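Cytochrome P450 (Novosphingobium aromaticivorans, PDB 3OFT) is a haem-thiolate protein of the cytochrome P450 family, a single, mainly helical chain that holds protoporphyrin IX with its iron in a buried pocket. Local coordinates at residues E59-A64 with V283-V288; T336-G339 with H343-V346. One frame throughout, in Å; residues are numbered along the deposited sequence.

Interaction 1: E59-A64 with V283-V288; sequences ELWGDA and VSRNAV. With HEM (protoporphyrin IX containing Fe), chain D.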
ATOM      1  N   GLU A  59      -5.574 -17.764   3.626  1.00 11.67           N
ATOM      2  CA  GLU A  59      -6.742 -18.204   4.393  1.00 11.93           C
ATOM      3  C   GLU A  59      -7.057 -17.275   5.570  1.00 11.61           C
ATOM      4  O   GLU A  59      -8.211 -16.910   5.808  1.00 12.52           O
ATOM      5  CB  GLU A  59      -6.623 -19.667   4.850  1.00 14.45           C
ATOM      6  CG  GLU A  59      -5.716 -19.917   6.062  1.00 21.91           C
ATOM      7  CD  GLU A  59      -5.821 -21.332   6.631  1.00 30.25           C
ATOM      8  OE1 GLU A  59      -4.943 -21.689   7.451  1.00 33.61           O
ATOM      9  OE2 GLU A  59      -6.761 -22.072   6.255  1.00 33.84           O
ATOM     10  N   LEU A  60      -6.043 -16.890   6.321  1.00  9.17           N
ATOM     11  CA  LEU A  60      -6.302 -16.050   7.508  1.00 10.22           C
ATOM     12  C   LEU A  60      -6.711 -14.618   7.147  1.00  9.30           C
ATOM     13  O   LEU A  60      -7.532 -14.002   7.832  1.00 10.21           O
ATOM     14  CB  LEU A  60      -5.019 -16.003   8.316  1.00  9.15           C
ATOM     15  CG  LEU A  60      -4.770 -17.033   9.423  1.00 13.31           C
ATOM     16  CD1 LEU A  60      -5.706 -18.245   9.561  1.00 16.09           C
ATOM     17  CD2 LEU A  60      -3.238 -17.206   9.819  1.00  7.95           C
ATOM     18  N   TRP A  61      -6.167 -14.094   6.047  1.00  9.39           N
ATOM     19  CA  TRP A  61      -6.476 -12.726   5.609  1.00  8.14           C
ATOM     20  C   TRP A  61      -7.949 -12.622   5.241  1.00  9.12           C
ATOM     21  O   TRP A  61      -8.593 -11.583   5.456  1.00  9.76           O
ATOM     22  CB  TRP A  61      -5.613 -12.378   4.396  1.00  7.28           C
ATOM     23  CG  TRP A  61      -5.406 -10.895   4.139  1.00  6.53           C
ATOM     24  CD1 TRP A  61      -6.345  -9.905   4.092  1.00  9.58           C
ATOM     25  CD2 TRP A  61      -4.161 -10.286   3.826  1.00  7.46           C
ATOM     26  NE1 TRP A  61      -5.730  -8.681   3.785  1.00  7.69           N
ATOM     27  CE2 TRP A  61      -4.394  -8.907   3.617  1.00  9.18           C
ATOM     28  CE3 TRP A  61      -2.860 -10.774   3.707  1.00  7.87           C
ATOM     29  CZ2 TRP A  61      -3.358  -8.002   3.304  1.00  9.17           C
ATOM     30  CZ3 TRP A  61      -1.825  -9.878   3.384  1.00  9.80           C
ATOM     31  CH2 TRP A  61      -2.092  -8.506   3.187  1.00  8.65           C
ATOM     32  N   GLY A  62      -8.483 -13.702   4.681  1.00 10.43           N
ATOM     33  CA  GLY A  62      -9.863 -13.716   4.237  1.00 12.25           C
ATOM     34  C   GLY A  62     -10.880 -14.034   5.332  1.00 13.95           C
ATOM     35  O   GLY A  62     -12.090 -13.874   5.113  1.00 13.90           O
ATOM     36  N   ASP A  63     -10.409 -14.490   6.492  1.00 13.72           N
ATOM     37  CA  ASP A  63     -11.301 -14.840   7.613  1.00 14.60           C
ATOM     38  C   ASP A  63     -11.640 -13.571   8.384  1.00 13.91           C
ATOM     39  O   ASP A  63     -11.169 -13.366   9.504  1.00 14.65           O
ATOM     40  CB  ASP A  63     -10.637 -15.887   8.530  1.00 15.22           C
ATOM     41  CG  ASP A  63     -11.622 -16.537   9.531  1.00 19.00           C
ATOM     42  OD1 ASP A  63     -12.745 -16.007   9.726  1.00 17.80           O
ATOM     43  OD2 ASP A  63     -11.223 -17.572  10.142  1.00 20.86           O
ATOM     44  N   ALA A  64     -12.512 -12.738   7.826  1.00 13.89           N
ATOM     45  CA  ALA A  64     -12.839 -11.468   8.480  1.00 13.39           C
ATOM     46  C   ALA A  64     -13.729 -11.702   9.692  1.00 14.51           C
ATOM     47  O   ALA A  64     -13.812 -10.835  10.558  1.00 13.47           O
ATOM     48  CB  ALA A  64     -13.532 -10.450   7.505  1.00 13.61           C
ATOM     49  N   VAL A 283      -0.376  -6.818   6.965  1.00  6.71           N
ATOM     50  CA  VAL A 283      -1.449  -6.338   7.835  1.00  6.92           C
ATOM     51  C   VAL A 283      -1.510  -7.109   9.138  1.00  7.24           C
ATOM     52  O   VAL A 283      -1.016  -8.252   9.233  1.00  7.13           O
ATOM     53  CB  VAL A 283      -2.841  -6.407   7.161  1.00  7.39           C
ATOM     54  CG1 VAL A 283      -2.867  -5.539   5.888  1.00  8.57           C
ATOM     55  CG2 VAL A 283      -3.274  -7.894   6.899  1.00  7.72           C
ATOM     56  N   SER A 284      -2.178  -6.511  10.121  1.00  6.71           N
ATOM     57  CA  SER A 284      -2.379  -7.184  11.428  1.00  8.16           C
ATOM     58  C   SER A 284      -3.837  -7.559  11.643  1.00  7.50           C
ATOM     59  O   SER A 284      -4.741  -6.903  11.097  1.00  6.75           O
ATOM     60  CB  SER A 284      -1.923  -6.260  12.570  1.00  8.70           C
ATOM     61  OG  SER A 284      -0.545  -5.928  12.459  1.00 11.63           O
ATOM     62  N   ARG A 285      -4.085  -8.622  12.419  1.00  7.20           N
ATOM     63  CA  ARG A 285      -5.456  -8.936  12.848  1.00  7.87           C
ATOM     64  C   ARG A 285      -5.417  -9.321  14.302  1.00  8.95           C
ATOM     65  O   ARG A 285      -4.385  -9.784  14.770  1.00  9.55           O
ATOM     66  CB  ARG A 285      -5.991 -10.173  12.080  1.00  8.05           C
ATOM     67  CG  ARG A 285      -6.102 -10.005  10.528  1.00  6.97           C
ATOM     68  CD  ARG A 285      -7.180  -8.963  10.219  1.00  7.20           C
ATOM     69  NE  ARG A 285      -7.506  -8.938   8.776  1.00  5.20           N
ATOM     70  CZ  ARG A 285      -7.157  -7.970   7.951  1.00  4.01           C
ATOM     71  NH1 ARG A 285      -6.439  -6.914   8.348  1.00  2.95           N
ATOM     72  NH2 ARG A 285      -7.573  -8.036   6.690  1.00  7.50           N
ATOM     73  N   ASN A 286      -6.547  -9.199  15.004  1.00  9.33           N
ATOM     74  CA  ASN A 286      -6.613  -9.714  16.362  1.00  9.88           C
ATOM     75  C   ASN A 286      -7.704 -10.765  16.377  1.00  9.90           C
ATOM     76  O   ASN A 286      -8.803 -10.555  15.866  1.00  9.89           O
ATOM     77  CB  ASN A 286      -6.880  -8.578  17.400  1.00  9.85           C
ATOM     78  CG  ASN A 286      -8.116  -7.743  17.072  1.00 12.40           C
ATOM     79  OD1 ASN A 286      -8.168  -7.004  16.068  1.00 12.55           O
ATOM     80  ND2 ASN A 286      -9.110  -7.807  17.949  1.00 15.04           N
ATOM     81  N   ALA A 287      -7.402 -11.908  16.961  1.00  9.86           N
ATOM     82  CA  ALA A 287      -8.392 -12.967  17.001  1.00 11.07           C
ATOM     83  C   ALA A 287      -9.572 -12.611  17.924  1.00 11.84           C
ATOM     84  O   ALA A 287      -9.376 -12.209  19.078  1.00 12.27           O
ATOM     85  CB  ALA A 287      -7.746 -14.281  17.405  1.00 10.84           C
ATOM     86  N   VAL A 288     -10.795 -12.751  17.409  1.00 12.90           N
ATOM     87  CA  VAL A 288     -12.031 -12.605  18.235  1.00 13.77           C
ATOM     88  C   VAL A 288     -12.793 -13.938  18.503  1.00 14.99           C
ATOM     89  O   VAL A 288     -13.818 -13.963  19.244  1.00 14.73           O
ATOM     90  CB  VAL A 288     -12.999 -11.531  17.676  1.00 15.18           C
ATOM     91  CG1 VAL A 288     -12.385 -10.123  17.800  1.00 14.67           C
ATOM     92  CG2 VAL A 288     -13.373 -11.870  16.239  1.00 14.20           C
TER
HETATM   93  CHA HEM D 417      -7.100  -1.576   1.875  1.00  2.48           C
HETATM   94  CHB HEM D 417      -2.886  -2.242  -0.472  1.00  5.96           C
HETATM   95  CHC HEM D 417      -3.588   1.901  -2.849  1.00  5.36           C
HETATM   96  CHD HEM D 417      -7.139   3.029   0.189  1.00  8.21           C
HETATM   97  C1A HEM D 417      -5.933  -2.131   1.381  1.00  5.58           C
HETATM   98  C2A HEM D 417      -5.447  -3.448   1.718  1.00  5.46           C
HETATM   99  C3A HEM D 417      -4.297  -3.661   1.089  1.00  4.72           C
HETATM  100  C4A HEM D 417      -3.977  -2.446   0.337  1.00  6.21           C
HETATM  101  CMA HEM D 417      -3.440  -4.944   1.231  1.00  5.72           C
HETATM  102  CAA HEM D 417      -6.181  -4.478   2.627  1.00  6.43           C
HETATM  103  CBA HEM D 417      -5.867  -4.131   4.065  1.00  6.68           C
HETATM  104  CGA HEM D 417      -6.448  -5.144   5.041  1.00  6.78           C
HETATM  105  O1A HEM D 417      -6.364  -4.887   6.283  1.00  7.91           O
HETATM  106  O2A HEM D 417      -7.001  -6.220   4.651  1.00  8.19           O
HETATM  107  C1B HEM D 417      -2.698  -1.180  -1.346  1.00  5.61           C
HETATM  108  C2B HEM D 417      -1.636  -1.055  -2.312  1.00  4.66           C
HETATM  109  C3B HEM D 417      -1.852   0.104  -2.966  1.00  5.25           C
HETATM  110  C4B HEM D 417      -3.046   0.720  -2.420  1.00  5.27           C
HETATM  111  CMB HEM D 417      -0.516  -2.093  -2.505  1.00  3.95           C
HETATM  112  CAB HEM D 417      -1.064   0.809  -4.074  1.00  8.63           C
HETATM  113  CBB HEM D 417       0.096   0.340  -4.568  1.00 14.94           C
HETATM  114  C1C HEM D 417      -4.602   2.612  -2.278  1.00  7.61           C
HETATM  115  C2C HEM D 417      -5.144   3.887  -2.730  1.00  8.68           C
HETATM  116  C3C HEM D 417      -6.125   4.200  -1.837  1.00 12.06           C
HETATM  117  C4C HEM D 417      -6.280   3.111  -0.901  1.00  7.84           C
HETATM  118  CMC HEM D 417      -4.619   4.699  -3.957  1.00 10.19           C
HETATM  119  CAC HEM D 417      -7.091   5.409  -1.783  1.00 14.60           C
HETATM  120  CBC HEM D 417      -6.753   6.616  -2.222  1.00 21.62           C
HETATM  121  C1D HEM D 417      -7.473   1.911   0.881  1.00  6.67           C
HETATM  122  C2D HEM D 417      -8.558   1.850   1.851  1.00  7.59           C
HETATM  123  C3D HEM D 417      -8.562   0.410   2.331  1.00  4.94           C
HETATM  124  C4D HEM D 417      -7.479  -0.260   1.667  1.00  5.27           C
HETATM  125  CMD HEM D 417      -9.546   3.002   2.253  1.00  5.24           C
HETATM  126  CAD HEM D 417      -9.568  -0.157   3.374  1.00  6.71           C
HETATM  127  CBD HEM D 417     -10.601  -0.964   2.566  1.00  5.13           C
HETATM  128  CGD HEM D 417     -11.474  -1.677   3.604  1.00  9.47           C
HETATM  129  O1D HEM D 417     -11.102  -1.802   4.789  1.00  7.95           O
HETATM  130  O2D HEM D 417     -12.543  -2.189   3.255  1.00 11.02           O
HETATM  131  NA  HEM D 417      -5.013  -1.547   0.509  1.00  6.44           N
HETATM  132  NB  HEM D 417      -3.548  -0.103  -1.488  1.00  5.60           N
HETATM  133  NC  HEM D 417      -5.347   2.158  -1.202  1.00  7.35           N
HETATM  134  ND  HEM D 417      -6.853   0.668   0.820  1.00  4.72           N
HETATM  135 FE   HEM D 417      -5.235   0.265  -0.393  1.00  8.33          FE
HETATM  136  O   HOH W   1      -8.860 -11.558   8.502  1.00  8.20           O
HETATM  137  O   HOH W   2     -10.193  -9.570   6.777  1.00  9.58           O
HETATM  138  O   HOH W   3      -3.923   1.273   1.332  1.00 12.50           O
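W61, near the end of helix 54-62, meets both V283 and R285 of strand 282-287; one residue earlier, L60 O accepts a bond from water 1, which accepts a bond from R285 NE at 3.0 Å. The W61 indole lies across the side chain of V283, whose CG2 sits 3.7 Å from the centroid of the six-membered ring and 18° off the normal, a CH-pi contact over one face. R285 NH2 approaches W61 CD1 obliquely at 3.4 Å. With W61 CG anti to the backbone N (chi1 -158°), the indole extends toward the haem, and W61 NE1 donates to HEM O2A at 2.9 Å. The backbone of W61 serves too, since water 2 donates to W61 O and accepts from R285 NH2. R285 grips the same propionate end-on: NH1 to HEM O1A is 2.9 Å and NH2 to HEM O2A is 2.8 Å, the latter nearly straight. The indole and guanidinium planes stand 79° apart, and O2A lies near the plane of each, at its edge. A bond from R285 NH1 to S284 O further limits rotation of the group. Two donors thus converge on one carboxylate oxygen, and the bidentate arginine-propionate pair probably stabilises its negative charge, as in haem propionate anchoring sites of P450s.

Interaction 2: T336-G339 with H343-V346; sequences TTMG and HRCV. With HEM (protoporphyrin IX containing Fe), chain D.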
ATOM      1  N   THR A 336      -2.428 -11.404  -3.668  1.00  7.99           N
ATOM      2  CA  THR A 336      -2.710 -10.751  -2.383  1.00  8.71           C
ATOM      3  C   THR A 336      -2.106  -9.354  -2.271  1.00  7.39           C
ATOM      4  O   THR A 336      -2.101  -8.769  -1.187  1.00  8.16           O
ATOM      5  CB  THR A 336      -2.359 -11.733  -1.228  1.00  8.88           C
ATOM      6  OG1 THR A 336      -3.134 -12.936  -1.403  1.00  9.98           O
ATOM      7  CG2 THR A 336      -2.720 -11.176   0.139  1.00 10.14           C
ATOM      8  N   THR A 337      -1.634  -8.772  -3.391  1.00  7.97           N
ATOM      9  CA  THR A 337      -1.039  -7.417  -3.309  1.00  7.31           C
ATOM     10  C   THR A 337      -2.026  -6.419  -2.663  1.00  8.16           C
ATOM     11  O   THR A 337      -1.623  -5.583  -1.840  1.00  6.24           O
ATOM     12  CB  THR A 337      -0.565  -6.881  -4.681  1.00  8.51           C
ATOM     13  OG1 THR A 337       0.442  -7.764  -5.174  1.00  8.02           O
ATOM     14  CG2 THR A 337       0.037  -5.452  -4.524  1.00  6.92           C
ATOM     15  N   MET A 338      -3.308  -6.544  -3.017  1.00  7.58           N
ATOM     16  CA  MET A 338      -4.327  -5.637  -2.553  1.00  8.77           C
ATOM     17  C   MET A 338      -5.162  -6.243  -1.407  1.00  7.22           C
ATOM     18  O   MET A 338      -6.165  -5.676  -1.015  1.00  6.44           O
ATOM     19  CB  MET A 338      -5.229  -5.274  -3.741  1.00  9.92           C
ATOM     20  CG  MET A 338      -4.454  -4.808  -4.988  1.00 15.37           C
ATOM     21  SD  MET A 338      -3.425  -3.377  -4.673  1.00 25.92           S
ATOM     22  CE  MET A 338      -4.630  -2.287  -4.134  1.00 17.76           C
ATOM     23  N   GLY A 339      -4.709  -7.362  -0.862  1.00  7.12           N
ATOM     24  CA  GLY A 339      -5.416  -8.041   0.215  1.00  8.19           C
ATOM     25  C   GLY A 339      -6.385  -9.077  -0.302  1.00  9.49           C
ATOM     26  O   GLY A 339      -6.285  -9.537  -1.457  1.00  9.05           O
ATOM     27  N   HIS A 343     -12.111  -6.780   2.959  1.00  6.66           N
ATOM     28  CA  HIS A 343     -11.357  -5.525   3.096  1.00  8.13           C
ATOM     29  C   HIS A 343     -10.458  -5.231   1.891  1.00  8.39           C
ATOM     30  O   HIS A 343      -9.650  -4.286   1.923  1.00  8.51           O
ATOM     31  CB  HIS A 343     -10.504  -5.546   4.386  1.00  9.12           C
ATOM     32  CG  HIS A 343     -11.289  -5.361   5.658  1.00  8.30           C
ATOM     33  ND1 HIS A 343     -11.598  -4.116   6.165  1.00  7.92           N
ATOM     34  CD2 HIS A 343     -11.785  -6.264   6.549  1.00 10.16           C
ATOM     35  CE1 HIS A 343     -12.265  -4.253   7.297  1.00 10.11           C
ATOM     36  NE2 HIS A 343     -12.390  -5.544   7.556  1.00  7.95           N
ATOM     37  N   ARG A 344     -10.586  -6.021   0.826  1.00  8.01           N
ATOM     38  CA  ARG A 344      -9.673  -5.839  -0.348  1.00  8.12           C
ATOM     39  C   ARG A 344      -9.621  -4.380  -0.794  1.00  7.05           C
ATOM     40  O   ARG A 344     -10.659  -3.715  -0.937  1.00  7.60           O
ATOM     41  CB  ARG A 344     -10.021  -6.793  -1.539  1.00  8.65           C
ATOM     42  CG  ARG A 344      -8.955  -6.735  -2.684  1.00  8.12           C
ATOM     43  CD  ARG A 344      -9.082  -7.869  -3.736  1.00  9.83           C
ATOM     44  NE  ARG A 344      -8.009  -7.730  -4.729  1.00 10.50           N
ATOM     45  CZ  ARG A 344      -8.110  -7.010  -5.843  1.00 14.23           C
ATOM     46  NH1 ARG A 344      -9.260  -6.428  -6.169  1.00 16.62           N
ATOM     47  NH2 ARG A 344      -7.077  -6.906  -6.655  1.00 12.17           N
ATOM     48  N   CYS A 345      -8.412  -3.860  -1.044  1.00  7.12           N
ATOM     49  CA  CYS A 345      -8.237  -2.416  -1.326  1.00  7.21           C
ATOM     50  C   CYS A 345      -9.323  -1.797  -2.214  1.00  8.73           C
ATOM     51  O   CYS A 345      -9.459  -2.193  -3.381  1.00  7.99           O
ATOM     52  CB  CYS A 345      -6.882  -2.165  -2.015  1.00  8.04           C
ATOM     53  SG  CYS A 345      -6.472  -0.486  -2.139  1.00  9.99           S
ATOM     54  N   VAL A 346     -10.065  -0.822  -1.678  1.00  7.65           N
ATOM     55  CA  VAL A 346     -10.988  -0.034  -2.503  1.00  9.25           C
ATOM     56  C   VAL A 346     -10.269   0.758  -3.567  1.00  9.35           C
ATOM     57  O   VAL A 346     -10.880   1.146  -4.556  1.00  9.40           O
ATOM     58  CB  VAL A 346     -11.857   0.967  -1.668  1.00  9.11           C
ATOM     59  CG1 VAL A 346     -12.890   0.187  -0.854  1.00 10.08           C
ATOM     60  CG2 VAL A 346     -11.011   1.822  -0.737  1.00  9.26           C
TER
HETATM   61  CHA HEM D 417      -7.100  -1.576   1.875  1.00  2.48           C
HETATM   62  CHB HEM D 417      -2.886  -2.242  -0.472  1.00  5.96           C
HETATM   63  CHC HEM D 417      -3.588   1.901  -2.849  1.00  5.36           C
HETATM   64  CHD HEM D 417      -7.139   3.029   0.189  1.00  8.21           C
HETATM   65  C1A HEM D 417      -5.933  -2.131   1.381  1.00  5.58           C
HETATM   66  C2A HEM D 417      -5.447  -3.448   1.718  1.00  5.46           C
HETATM   67  C3A HEM D 417      -4.297  -3.661   1.089  1.00  4.72           C
HETATM   68  C4A HEM D 417      -3.977  -2.446   0.337  1.00  6.21           C
HETATM   69  CMA HEM D 417      -3.440  -4.944   1.231  1.00  5.72           C
HETATM   70  CAA HEM D 417      -6.181  -4.478   2.627  1.00  6.43           C
HETATM   71  CBA HEM D 417      -5.867  -4.131   4.065  1.00  6.68           C
HETATM   72  CGA HEM D 417      -6.448  -5.144   5.041  1.00  6.78           C
HETATM   73  O1A HEM D 417      -6.364  -4.887   6.283  1.00  7.91           O
HETATM   74  O2A HEM D 417      -7.001  -6.220   4.651  1.00  8.19           O
HETATM   75  C1B HEM D 417      -2.698  -1.180  -1.346  1.00  5.61           C
HETATM   76  C2B HEM D 417      -1.636  -1.055  -2.312  1.00  4.66           C
HETATM   77  C3B HEM D 417      -1.852   0.104  -2.966  1.00  5.25           C
HETATM   78  C4B HEM D 417      -3.046   0.720  -2.420  1.00  5.27           C
HETATM   79  CMB HEM D 417      -0.516  -2.093  -2.505  1.00  3.95           C
HETATM   80  CAB HEM D 417      -1.064   0.809  -4.074  1.00  8.63           C
HETATM   81  CBB HEM D 417       0.096   0.340  -4.568  1.00 14.94           C
HETATM   82  C1C HEM D 417      -4.602   2.612  -2.278  1.00  7.61           C
HETATM   83  C2C HEM D 417      -5.144   3.887  -2.730  1.00  8.68           C
HETATM   84  C3C HEM D 417      -6.125   4.200  -1.837  1.00 12.06           C
HETATM   85  C4C HEM D 417      -6.280   3.111  -0.901  1.00  7.84           C
HETATM   86  CMC HEM D 417      -4.619   4.699  -3.957  1.00 10.19           C
HETATM   87  CAC HEM D 417      -7.091   5.409  -1.783  1.00 14.60           C
HETATM   88  CBC HEM D 417      -6.753   6.616  -2.222  1.00 21.62           C
HETATM   89  C1D HEM D 417      -7.473   1.911   0.881  1.00  6.67           C
HETATM   90  C2D HEM D 417      -8.558   1.850   1.851  1.00  7.59           C
HETATM   91  C3D HEM D 417      -8.562   0.410   2.331  1.00  4.94           C
HETATM   92  C4D HEM D 417      -7.479  -0.260   1.667  1.00  5.27           C
HETATM   93  CMD HEM D 417      -9.546   3.002   2.253  1.00  5.24           C
HETATM   94  CAD HEM D 417      -9.568  -0.157   3.374  1.00  6.71           C
HETATM   95  CBD HEM D 417     -10.601  -0.964   2.566  1.00  5.13           C
HETATM   96  CGD HEM D 417     -11.474  -1.677   3.604  1.00  9.47           C
HETATM   97  O1D HEM D 417     -11.102  -1.802   4.789  1.00  7.95           O
HETATM   98  O2D HEM D 417     -12.543  -2.189   3.255  1.00 11.02           O
HETATM   99  NA  HEM D 417      -5.013  -1.547   0.509  1.00  6.44           N
HETATM  100  NB  HEM D 417      -3.548  -0.103  -1.488  1.00  5.60           N
HETATM  101  NC  HEM D 417      -5.347   2.158  -1.202  1.00  7.35           N
HETATM  102  ND  HEM D 417      -6.853   0.668   0.820  1.00  4.72           N
HETATM  103 FE   HEM D 417      -5.235   0.265  -0.393  1.00  8.33          FE
HETATM  104  O   HOH W   4      -5.298  -8.596  -3.832  1.00 10.53           O
HETATM  105  O   HOH W   3      -3.923   1.273   1.332  1.00 12.50           O
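C345 SG binds the haem iron at 2.3 Å, while water 3 is the other axial ligand at 2.4 Å. The thiolate reaches the metal with SG anti to its backbone N (chi1 -170°). At the same residue, C345 N donates to M338 O at 2.9 Å; the angle of 177° and the position of the donor in the carbonyl plane mark a well-aligned bond that ties the cysteine to the turn 336-339. That turn is type I, closed by G339 N to T336 O. It lies against the pyrrole A edge, where M338 C and G339 N each lie 3.4 Å from HEM CMA. The M338 side chain, bent at chi2 and chi3, brings SD to HEM C2B at 3.8 Å. The G339 backbone turns with a positive phi (91°) close beside the haem. Farther out, the extended R344 chain carries its guanidinium over M338, with M338 CB against one face. Water 4 accepts from M338 N and R344 NE and donates to G339 O, so one molecule joins both segments. Two residues before the cysteine, H343 ND1 donates to HEM O1D at 2.7 Å, with the oxygen in the plane of the ring. R98 from helix 91-104 is bonded to R344 O and to the haem. Cysteine thiolate ligation is the hallmark of the P450 family; in this model water 3 takes the opposite axial site. The thiolate probably donates electron density to the iron, while the C345 N to M338 O bond fixes the backbone that presents SG.

Interactions 1 and 2 hold different parts of one haem, with centres 13 Å apart: interaction 1 grips the O1A/O2A propionate, whereas interaction 2 supplies the thiolate to the iron and bonds the other propionate through H343. They also touch directly. The W61 indole packs against the turn 336-339, with W61 CE3 at 3.6 Å from T336 CG2 and W61 NE1 at 3.6 Å from G339 CA, so the ring has V283 on one face and that turn on the other. Interaction 1 contributes V283 to the (2R,5R)-hexane-2,5-diol pocket; its side chain is about 4 Å from the diol, against about 7 Å for that of C345.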